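Local coordinates for protein Alp7A (Bacillus subtilis, PDB 5EC0) that probably forms actin-like, nucleotide-binding filaments of the bacterial cytoskeleton that segregate a plasmid, at residues I3-V8 / L18-F23. Residues are numbered along the deposited sequence; the frame is centred on the assembly and turned at random.
Sequences ISRMNV and LIDGYF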
loop_
_atom_site.group_PDB
_atom_site.type_symbol
_atom_site.label_atom_id
_atom_site.label_comp_id
_atom_site.label_asym_id
_atom_site.label_seq_id
_atom_site.Cartn_x
_atom_site.Cartn_y
_atom_site.Cartn_z
ATOM N N ILE A 3 8.391 -19.909 3.824
ATOM C CA ILE A 3 7.473 -18.835 4.198
ATOM C C ILE A 3 6.015 -19.285 4.085
ATOM O O ILE A 3 5.609 -19.787 3.041
ATOM C CB ILE A 3 7.661 -17.603 3.299
ATOM C CG1 ILE A 3 9.025 -16.967 3.528
ATOM C CG2 ILE A 3 6.545 -16.569 3.528
ATOM C CD1 ILE A 3 9.273 -15.831 2.577
ATOM N N SER A 4 5.223 -19.091 5.136
ATOM C CA SER A 4 3.846 -19.576 5.139
ATOM C C SER A 4 2.900 -18.621 4.419
ATOM O O SER A 4 2.076 -19.049 3.610
ATOM C CB SER A 4 3.354 -19.799 6.571
ATOM O OG SER A 4 4.144 -20.772 7.218
ATOM N N ARG A 5 3.004 -17.332 4.734
ATOM C CA ARG A 5 2.098 -16.321 4.194
ATOM C C ARG A 5 2.879 -15.103 3.728
ATOM O O ARG A 5 3.687 -14.541 4.479
ATOM C CB ARG A 5 1.061 -15.885 5.246
ATOM C CG ARG A 5 0.253 -17.026 5.882
ATOM C CD ARG A 5 -0.710 -16.518 6.978
ATOM N NE ARG A 5 -0.099 -15.463 7.798
ATOM C CZ ARG A 5 0.744 -15.685 8.801
ATOM N NH1 ARG A 5 1.073 -16.923 9.121
ATOM N NH2 ARG A 5 1.265 -14.669 9.479
ATOM N N MET A 6 2.657 -14.690 2.491
ATOM C CA MET A 6 3.226 -13.431 2.047
ATOM C C MET A 6 2.175 -12.576 1.349
ATOM O O MET A 6 1.605 -12.971 0.334
ATOM C CB MET A 6 4.417 -13.658 1.123
ATOM C CG MET A 6 4.962 -12.357 0.558
ATOM S SD MET A 6 6.533 -12.634 -0.234
ATOM C CE MET A 6 6.986 -10.964 -0.710
ATOM N N ASN A 7 1.947 -11.400 1.921
ATOM C CA ASN A 7 0.924 -10.469 1.487
ATOM C C ASN A 7 1.541 -9.163 1.018
ATOM O O ASN A 7 2.339 -8.566 1.724
ATOM C CB ASN A 7 -0.058 -10.219 2.627
ATOM C CG ASN A 7 -0.809 -11.483 3.022
ATOM O OD1 ASN A 7 -1.417 -12.157 2.178
ATOM N ND2 ASN A 7 -0.763 -11.815 4.299
ATOM N N VAL A 8 1.171 -8.716 -0.171
ATOM C CA VAL A 8 1.861 -7.583 -0.794
ATOM C C VAL A 8 0.854 -6.545 -1.246
ATOM O O VAL A 8 -0.145 -6.883 -1.884
ATOM C CB VAL A 8 2.719 -8.041 -2.004
ATOM C CG1 VAL A 8 3.251 -6.876 -2.756
ATOM C CG2 VAL A 8 3.872 -8.933 -1.532
ATOM N N LEU A 18 3.625 -8.075 4.179
ATOM C CA LEU A 18 3.805 -8.809 5.417
ATOM C C LEU A 18 4.280 -10.219 5.098
ATOM O O LEU A 18 3.651 -10.944 4.314
ATOM C CB LEU A 18 2.502 -8.864 6.221
ATOM C CG LEU A 18 1.892 -7.614 6.846
ATOM C CD1 LEU A 18 0.399 -7.854 7.146
ATOM C CD2 LEU A 18 2.641 -7.310 8.124
ATOM N N ILE A 19 5.395 -10.604 5.695
ATOM C CA ILE A 19 5.945 -11.933 5.477
ATOM C C ILE A 19 5.975 -12.657 6.798
ATOM O O ILE A 19 6.721 -12.277 7.691
ATOM C CB ILE A 19 7.356 -11.872 4.877
ATOM C CG1 ILE A 19 7.338 -11.047 3.583
ATOM C CG2 ILE A 19 7.865 -13.257 4.616
ATOM C CD1 ILE A 19 8.705 -10.732 3.030
ATOM N N ASP A 20 5.164 -13.711 6.892
ATOM C CA ASP A 20 4.859 -14.408 8.146
ATOM C C ASP A 20 4.660 -13.428 9.295
ATOM O O ASP A 20 5.224 -13.604 10.369
ATOM C CB ASP A 20 5.953 -15.426 8.491
ATOM C CG ASP A 20 5.932 -16.646 7.572
ATOM O OD1 ASP A 20 4.855 -16.948 7.011
ATOM O OD2 ASP A 20 6.992 -17.301 7.410
ATOM N N GLY A 21 3.861 -12.386 9.051
ATOM C CA GLY A 21 3.545 -11.399 10.072
ATOM C C GLY A 21 4.603 -10.329 10.258
ATOM O O GLY A 21 4.445 -9.425 11.076
ATOM N N TYR A 22 5.686 -10.416 9.498
ATOM C CA TYR A 22 6.726 -9.407 9.589
ATOM C C TYR A 22 6.531 -8.315 8.539
ATOM O O TYR A 22 6.491 -8.579 7.323
ATOM C CB TYR A 22 8.106 -10.050 9.441
ATOM C CG TYR A 22 9.259 -9.075 9.559
ATOM C CD1 TYR A 22 9.688 -8.616 10.796
ATOM C CD2 TYR A 22 9.915 -8.612 8.427
ATOM C CE1 TYR A 22 10.753 -7.717 10.900
ATOM C CE2 TYR A 22 10.976 -7.725 8.520
ATOM C CZ TYR A 22 11.390 -7.280 9.756
ATOM O OH TYR A 22 12.440 -6.396 9.828
ATOM N N PHE A 23 6.436 -7.081 9.025
ATOM C CA PHE A 23 6.257 -5.911 8.170
ATOM C C PHE A 23 7.559 -5.192 7.761
ATOM O O PHE A 23 8.449 -4.959 8.584
ATOM C CB PHE A 23 5.332 -4.900 8.863
ATOM C CG PHE A 23 5.143 -3.622 8.088
ATOM C CD1 PHE A 23 4.181 -3.543 7.082
ATOM C CD2 PHE A 23 5.934 -2.503 8.355
ATOM C CE1 PHE A 23 4.004 -2.372 6.347
ATOM C CE2 PHE A 23 5.772 -1.324 7.623
ATOM C CZ PHE A 23 4.802 -1.256 6.618
HETATM O O HOH W 1 6.710 -20.247 8.061
#
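Asp20 lays its carboxylate against the backbone of Ser4 and Arg5, where strand 2-10 turns a corner. CG stands beside the backbone N of Asp20 (chi1 -72°), on the side of the Ser4 and Arg5 amides. OD1 takes both: Ser4 N arrives on the syn lone pair at 2.9 Å from OD1, and Arg5 N comes in nearly along the C-O axis of Asp20, 3.0 Å from that oxygen. OD2 accepts a hydrogen from a water that also bonds to Ser4 OG. The backbone closes the same end, Asp20 N giving a nearly straight bond of 2.9 Å to Arg5 O. An alanine at Asp20 would probably leave the Ser4 and Arg5 amides without their shared acceptor and the corner freer to move.

The Arg5 guanidinium reaches over the turn obliquely, its NH2 3.5 Å from Gly21 N, two donors that do not bond. With Asp20 it probably shares no more than a charge attraction, NH1 lying 4.3 Å from Asp20 OD1 with that oxygen well out of the guanidinium plane, and its firm partners are Glu370 and Gln377 of helix 364-386.

On the face of the sheet that carries Met6, Ile19 divides its branches between two neighbours. CG2 packs on Ile3 CD1 at 3.6 Å, whereas CG1 and CD1 run beside the extended side chain of Met6, with CG1 4.1 Å from Met6 CG. Tyr108 of helix 95-112 also touches Ile19. Further along, Asn7 and Leu18 form a hydrogen-bonded antiparallel pair, Leu18 N lying 2.8 Å from Asn7 O.

Type I' turn Ile19-Tyr22 leads from strand 14-19 into strand 22-33; together with strand 2-10 these make an antiparallel β-meander, as at the start of the actin-like ATPase fold.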